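Local coordinates for protein Sodium/sialic acid symporter SiaT (Proteus mirabilis, PDB 5NV9) that couples the inward sodium gradient to the uptake of the host-derived sialic acid N-acetylneuraminic acid across the bacterial inner membrane, at residues A[445-450]-A[462-467]; A[194-199]-A[289-294]. One frame throughout, in Å; residues are numbered along the deposited sequence.

Contact 1 of 2, residues A[445-450]-A[462-467]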
ATOM      1  N   ILE A 445       9.355   8.462 -21.407  1.00 23.38           N
ATOM      2  CA  ILE A 445       9.695   9.776 -21.825  1.00 24.12           C
ATOM      3  C   ILE A 445       8.651  10.806 -21.385  1.00 22.77           C
ATOM      4  O   ILE A 445       8.987  11.965 -21.014  1.00 23.93           O
ATOM      5  CB  ILE A 445       9.827   9.799 -23.370  1.00 24.02           C
ATOM      6  CG1 ILE A 445      11.083   9.076 -23.822  1.00 26.52           C
ATOM      7  CG2 ILE A 445       9.864  11.215 -23.867  1.00 26.22           C
ATOM      8  CD1 ILE A 445      11.190   8.920 -25.339  1.00 29.16           C
ATOM      9  N   ALA A 446       7.386  10.417 -21.487  1.00 21.70           N
ATOM     10  CA  ALA A 446       6.317  11.315 -21.180  1.00 19.76           C
ATOM     11  C   ALA A 446       6.290  11.618 -19.690  1.00 20.99           C
ATOM     12  O   ALA A 446       6.101  12.786 -19.331  1.00 18.26           O
ATOM     13  CB  ALA A 446       4.977  10.744 -21.617  1.00 19.39           C
ATOM     14  N   VAL A 447       6.480  10.585 -18.865  1.00 19.63           N
ATOM     15  CA  VAL A 447       6.482  10.770 -17.418  1.00 22.28           C
ATOM     16  C   VAL A 447       7.690  11.562 -16.942  1.00 23.10           C
ATOM     17  O   VAL A 447       7.536  12.377 -16.020  1.00 23.98           O
ATOM     18  CB  VAL A 447       6.307   9.456 -16.576  1.00 21.40           C
ATOM     19  CG1 VAL A 447       5.081   8.719 -17.063  1.00 22.89           C
ATOM     20  CG2 VAL A 447       7.510   8.518 -16.626  1.00 23.26           C
ATOM     21  N   LEU A 448       8.866  11.343 -17.533  1.00 23.75           N
ATOM     22  CA  LEU A 448      10.066  12.105 -17.120  1.00 25.32           C
ATOM     23  C   LEU A 448       9.845  13.581 -17.508  1.00 24.28           C
ATOM     24  O   LEU A 448      10.148  14.486 -16.720  1.00 20.47           O
ATOM     25  CB  LEU A 448      11.358  11.602 -17.792  1.00 26.13           C
ATOM     26  CG  LEU A 448      11.820  10.193 -17.491  1.00 28.66           C
ATOM     27  CD1 LEU A 448      12.882   9.801 -18.526  1.00 29.16           C
ATOM     28  CD2 LEU A 448      12.312  10.114 -16.035  1.00 30.99           C
ATOM     29  N   ALA A 449       9.333  13.821 -18.725  1.00 26.29           N
ATOM     30  CA  ALA A 449       8.892  15.200 -19.115  1.00 26.52           C
ATOM     31  C   ALA A 449       7.931  15.845 -18.085  1.00 27.06           C
ATOM     32  O   ALA A 449       8.148  17.021 -17.675  1.00 25.02           O
ATOM     33  CB  ALA A 449       8.246  15.190 -20.483  1.00 27.54           C
ATOM     34  N   ALA A 450       6.891  15.098 -17.667  1.00 24.95           N
ATOM     35  CA  ALA A 450       5.870  15.595 -16.694  1.00 24.88           C
ATOM     36  C   ALA A 450       6.498  15.991 -15.374  1.00 25.21           C
ATOM     37  O   ALA A 450       6.247  17.083 -14.866  1.00 25.54           O
ATOM     38  CB  ALA A 450       4.791  14.552 -16.416  1.00 26.11           C
ATOM     39  N   GLY A 462       0.588   9.297 -13.022  1.00 23.08           N
ATOM     40  CA  GLY A 462       0.049   7.944 -13.239  1.00 25.19           C
ATOM     41  C   GLY A 462      -0.798   7.839 -14.494  1.00 25.94           C
ATOM     42  O   GLY A 462      -0.664   6.882 -15.252  1.00 23.83           O
ATOM     43  N   VAL A 463      -1.654   8.837 -14.715  1.00 25.70           N
ATOM     44  CA  VAL A 463      -2.587   8.890 -15.838  1.00 26.82           C
ATOM     45  C   VAL A 463      -1.781   8.952 -17.170  1.00 27.40           C
ATOM     46  O   VAL A 463      -2.043   8.227 -18.129  1.00 24.18           O
ATOM     47  CB  VAL A 463      -3.485  10.178 -15.758  1.00 31.61           C
ATOM     48  CG1 VAL A 463      -4.609  10.093 -16.786  1.00 34.94           C
ATOM     49  CG2 VAL A 463      -4.083  10.363 -14.366  1.00 34.05           C
ATOM     50  N   ILE A 464      -0.758   9.813 -17.172  1.00 27.76           N
ATOM     51  CA  ILE A 464       0.108  10.056 -18.332  1.00 27.23           C
ATOM     52  C   ILE A 464       0.841   8.764 -18.644  1.00 27.71           C
ATOM     53  O   ILE A 464       0.888   8.339 -19.786  1.00 24.48           O
ATOM     54  CB  ILE A 464       1.108  11.225 -18.064  1.00 27.02           C
ATOM     55  CG1 ILE A 464       0.386  12.586 -18.302  1.00 26.60           C
ATOM     56  CG2 ILE A 464       2.349  11.136 -18.947  1.00 28.96           C
ATOM     57  CD1 ILE A 464       1.051  13.807 -17.719  1.00 26.71           C
ATOM     58  N   GLY A 465       1.445   8.184 -17.620  1.00 25.04           N
ATOM     59  CA  GLY A 465       2.172   6.951 -17.771  1.00 28.56           C
ATOM     60  C   GLY A 465       1.283   5.846 -18.320  1.00 27.80           C
ATOM     61  O   GLY A 465       1.634   5.188 -19.295  1.00 28.81           O
ATOM     62  N   SER A 466       0.127   5.663 -17.701  1.00 28.49           N
ATOM     63  CA  SER A 466      -0.812   4.634 -18.130  1.00 31.83           C
ATOM     64  C   SER A 466      -1.312   4.859 -19.536  1.00 27.40           C
ATOM     65  O   SER A 466      -1.227   3.962 -20.367  1.00 23.95           O
ATOM     66  CB  SER A 466      -2.007   4.542 -17.168  1.00 32.00           C
ATOM     67  OG  SER A 466      -1.601   3.843 -15.998  1.00 36.28           O
HETATM   68  N   MSE A 467      -1.867   6.035 -19.777  1.00 27.87           N
HETATM   69  CA  MSE A 467      -2.532   6.306 -21.072  1.00 27.96           C
HETATM   70  C   MSE A 467      -1.537   6.359 -22.244  1.00 27.14           C
HETATM   71  O   MSE A 467      -1.921   6.116 -23.380  1.00 28.48           O
HETATM   72  CB  MSE A 467      -3.409   7.536 -20.984  1.00 29.55           C
HETATM   73  CG  MSE A 467      -4.619   7.318 -20.081  1.00 33.20           C
HETATM   74 SE   MSE A 467      -5.657   5.690 -20.572  1.00 45.55          SE
HETATM   75  CE  MSE A 467      -5.913   6.145 -22.473  1.00 43.54           C
TER
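Val447 drives its CG1 methyl against the bare backbone of Gly465, and this is where the two antiparallel helices pack most tightly. Val447 CG1 lies 3.5 Å from Gly465 CA, closer than carbons usually come. The backbones are near here as well, with Val447 CA 5.8 Å from Gly465 CA. Glycine suits the spot because, with no side chain on Gly465, the Val447 methyl can come down onto the backbone itself. With CG1 anti to its own carbonyl carbon, Val447 also has this branch 4.1 Å from Ile464 CG2. Leu413 and Met414 touch Val447 too, closing in this buried side.

Toward Ala446 and Ile464, both partly exposed, the packing is looser. Ile464 bridges one turn of the facing helix with its two branches: Ile464 CG2 meets Ala446 CB at 3.8 Å, while Ile464 CD1 reaches Ala450 CB, at the buried end, at 4.0 Å. Small alanines four residues apart let the branched side chain settle against helix 433-452. Leu456 touches both Ala450 and Ile464.

No hydrogen bond crosses between the segments, so this transmembrane hairpin is joined here by shape and apolar contact, with backbone polarity largely met inside each helix.

Contact 2 of 2, residues A[194-199]-A[289-294]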
ATOM      1  N   VAL A 194     -11.265   3.915  15.231  1.00 21.83           N
ATOM      2  CA  VAL A 194     -12.607   4.203  15.749  1.00 23.42           C
ATOM      3  C   VAL A 194     -12.496   4.732  17.217  1.00 25.52           C
ATOM      4  O   VAL A 194     -13.240   5.657  17.654  1.00 22.56           O
ATOM      5  CB  VAL A 194     -13.477   2.957  15.696  1.00 22.91           C
ATOM      6  CG1 VAL A 194     -14.736   3.144  16.508  1.00 22.84           C
ATOM      7  CG2 VAL A 194     -13.797   2.614  14.257  1.00 24.53           C
ATOM      8  N   LEU A 195     -11.550   4.155  17.955  1.00 23.64           N
ATOM      9  CA  LEU A 195     -11.416   4.454  19.358  1.00 24.69           C
ATOM     10  C   LEU A 195     -10.841   5.866  19.553  1.00 24.04           C
ATOM     11  O   LEU A 195     -11.217   6.564  20.477  1.00 22.77           O
ATOM     12  CB  LEU A 195     -10.518   3.411  20.024  1.00 26.05           C
ATOM     13  CG  LEU A 195     -10.418   3.588  21.538  1.00 28.18           C
ATOM     14  CD1 LEU A 195     -11.758   3.360  22.252  1.00 28.73           C
ATOM     15  CD2 LEU A 195      -9.343   2.657  22.017  1.00 30.09           C
ATOM     16  N   ILE A 196      -9.884   6.247  18.709  1.00 25.13           N
ATOM     17  CA  ILE A 196      -9.304   7.642  18.683  1.00 22.92           C
ATOM     18  C   ILE A 196     -10.422   8.645  18.422  1.00 23.95           C
ATOM     19  O   ILE A 196     -10.571   9.645  19.133  1.00 24.50           O
ATOM     20  CB  ILE A 196      -8.227   7.810  17.602  1.00 22.40           C
ATOM     21  CG1 ILE A 196      -6.964   6.983  17.943  1.00 23.73           C
ATOM     22  CG2 ILE A 196      -7.867   9.281  17.462  1.00 22.59           C
ATOM     23  CD1 ILE A 196      -6.041   6.709  16.773  1.00 24.98           C
ATOM     24  N   PHE A 197     -11.214   8.369  17.407  1.00 22.62           N
ATOM     25  CA  PHE A 197     -12.322   9.252  17.093  1.00 24.25           C
ATOM     26  C   PHE A 197     -13.236   9.471  18.336  1.00 22.98           C
ATOM     27  O   PHE A 197     -13.461  10.596  18.760  1.00 21.30           O
ATOM     28  CB  PHE A 197     -13.168   8.733  15.919  1.00 21.87           C
ATOM     29  CG  PHE A 197     -14.269   9.683  15.555  1.00 22.68           C
ATOM     30  CD1 PHE A 197     -13.961  10.953  15.088  1.00 22.95           C
ATOM     31  CD2 PHE A 197     -15.585   9.339  15.754  1.00 22.57           C
ATOM     32  CE1 PHE A 197     -14.975  11.844  14.765  1.00 27.29           C
ATOM     33  CE2 PHE A 197     -16.601  10.222  15.471  1.00 24.17           C
ATOM     34  CZ  PHE A 197     -16.307  11.490  14.980  1.00 23.89           C
ATOM     35  N   ILE A 198     -13.732   8.394  18.884  1.00 24.69           N
ATOM     36  CA  ILE A 198     -14.565   8.430  20.081  1.00 25.86           C
ATOM     37  C   ILE A 198     -14.032   9.276  21.249  1.00 26.27           C
ATOM     38  O   ILE A 198     -14.779  10.098  21.825  1.00 27.74           O
ATOM     39  CB  ILE A 198     -14.861   6.994  20.561  1.00 28.07           C
ATOM     40  CG1 ILE A 198     -15.821   6.348  19.562  1.00 28.88           C
ATOM     41  CG2 ILE A 198     -15.498   7.009  21.968  1.00 28.20           C
ATOM     42  CD1 ILE A 198     -15.826   4.846  19.640  1.00 30.74           C
HETATM   43  N   MSE A 199     -12.761   9.065  21.572  1.00 23.82           N
HETATM   44  CA  MSE A 199     -12.089   9.778  22.602  1.00 26.61           C
HETATM   45  C   MSE A 199     -11.982  11.250  22.331  1.00 23.54           C
HETATM   46  O   MSE A 199     -12.088  12.050  23.285  1.00 20.59           O
HETATM   47  CB  MSE A 199     -10.674   9.224  22.833  1.00 32.39           C
HETATM   48  CG  MSE A 199     -10.788   7.709  23.165  1.00 44.93           C
HETATM   49 SE   MSE A 199      -9.810   7.176  24.812  1.00 57.24          SE
HETATM   50  CE  MSE A 199     -10.752   8.560  25.866  1.00 59.93           C
ATOM     51  N   PHE A 289     -10.268  10.581   8.313  1.00 22.85           N
ATOM     52  CA  PHE A 289     -10.672  11.964   8.013  1.00 25.37           C
ATOM     53  C   PHE A 289     -11.332  12.558   9.247  1.00 25.69           C
ATOM     54  O   PHE A 289     -10.991  13.673   9.652  1.00 24.37           O
ATOM     55  CB  PHE A 289     -11.629  12.003   6.802  1.00 25.39           C
ATOM     56  CG  PHE A 289     -10.912  11.792   5.504  1.00 24.84           C
ATOM     57  CD1 PHE A 289     -10.272  12.856   4.899  1.00 22.24           C
ATOM     58  CD2 PHE A 289     -10.769  10.510   4.933  1.00 23.65           C
ATOM     59  CE1 PHE A 289      -9.576  12.678   3.694  1.00 24.11           C
ATOM     60  CE2 PHE A 289     -10.035  10.338   3.743  1.00 26.50           C
ATOM     61  CZ  PHE A 289      -9.424  11.429   3.134  1.00 22.96           C
ATOM     62  N   ALA A 290     -12.268  11.809   9.844  1.00 22.74           N
ATOM     63  CA  ALA A 290     -13.014  12.310  10.993  1.00 21.80           C
ATOM     64  C   ALA A 290     -12.089  12.664  12.123  1.00 19.73           C
ATOM     65  O   ALA A 290     -12.296  13.696  12.800  1.00 20.81           O
ATOM     66  CB  ALA A 290     -14.131  11.365  11.427  1.00 21.19           C
ATOM     67  N   ILE A 291     -11.016  11.888  12.272  1.00 17.99           N
ATOM     68  CA  ILE A 291      -9.998  12.203  13.258  1.00 19.35           C
ATOM     69  C   ILE A 291      -9.318  13.586  13.082  1.00 18.19           C
ATOM     70  O   ILE A 291      -9.190  14.330  14.069  1.00 18.11           O
ATOM     71  CB  ILE A 291      -8.951  11.074  13.417  1.00 19.44           C
ATOM     72  CG1 ILE A 291      -9.577   9.894  14.145  1.00 20.66           C
ATOM     73  CG2 ILE A 291      -7.767  11.539  14.225  1.00 21.72           C
ATOM     74  CD1 ILE A 291      -8.842   8.607  13.815  1.00 20.77           C
ATOM     75  N   GLY A 292      -8.897  13.918  11.847  1.00 19.21           N
ATOM     76  CA  GLY A 292      -8.325  15.228  11.535  1.00 19.14           C
ATOM     77  C   GLY A 292      -9.298  16.351  11.749  1.00 18.98           C
ATOM     78  O   GLY A 292      -8.956  17.357  12.308  1.00 20.00           O
ATOM     79  N   SER A 293     -10.539  16.180  11.349  1.00 18.31           N
ATOM     80  CA  SER A 293     -11.539  17.174  11.657  1.00 19.04           C
ATOM     81  C   SER A 293     -11.807  17.358  13.164  1.00 20.62           C
ATOM     82  O   SER A 293     -11.934  18.498  13.679  1.00 17.93           O
ATOM     83  CB  SER A 293     -12.820  16.797  10.905  1.00 17.95           C
ATOM     84  OG  SER A 293     -12.587  16.856   9.516  1.00 19.58           O
ATOM     85  N   ALA A 294     -11.898  16.233  13.870  1.00 19.30           N
ATOM     86  CA  ALA A 294     -12.014  16.252  15.346  1.00 19.43           C
ATOM     87  C   ALA A 294     -10.885  16.937  16.025  1.00 21.10           C
ATOM     88  O   ALA A 294     -11.127  17.721  16.951  1.00 24.34           O
ATOM     89  CB  ALA A 294     -12.214  14.860  15.919  1.00 20.26           C
TER
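Phe197 and Ala290 make the nearest approach between the two segments, and the contact divides into an aromatic half and an aliphatic half. In the aromatic half, Phe197 CE1 comes to 3.5 Å from Ala290 CB, and Phe197 CD1 lies 3.7 Å from the same Ala290 CB. The ring is oblique to it. One turn further on, Ala294 CB is 4.2 Å from Phe197 CE1. A chi1 of -177° sets CG of Phe197 anti to the backbone N, and the end of the side chain comes nearer helix 267-301 than its root does. Alanine suits both positions, since its single methyl lets the broad ring lie close to the helix backbone.

The aliphatic half pairs two isoleucines whose side chains cross at about a right angle. Ile196 CG2 touches Ile291 CG1 at 3.8 Å, and Ile291 CD1 reaches 3.9 Å from Ile196 CB. Ile291 CG1 also lies 4.2 Å from Phe197 CB, which joins the two halves. Isoleucine suits both places: the Ile196 CG2 methyl sits against both CG1 and CD1 of Ile291.

Polar bonding across the segments is absent. Helix 61-73 packs on the isoleucine side, through Phe64 on Ile196 and Pro68 on Ile291, while Ile208 and Ile211 of helix 207-217 touch Phe197 and Ala294.

The axes of segments 194-199 and 289-294 run roughly parallel, at 24°, and approach to 9.2 Å. Such close apolar helix pairing belongs to the transmembrane bundle of the LeuT fold, here toward its periplasmic end, with the side chain of Ile291 about 13 Å from the bound sialic acid.

Both contacts are buried helix-helix packing with no hydrogen bond between their segments, each with three buried and no exposed touching residues. Yet both sit well out from the middle of the chain, their centres about 21 and 22 Å from its centre and about 37 Å from each other. Contact 1 holds neighbouring helices, 433-452 and 459-475, antiparallel across a short connection and away from the annotated sites. Contact 2 brings together helices 155-203 and 267-301, distant in sequence and nearly parallel, closer to the substrate and sodium sites. Both set small residues against larger ones: contact 1 a glycine backbone under a valine methyl, contact 2 two alanines beside a ring, plus crossed isoleucines, burying more surface.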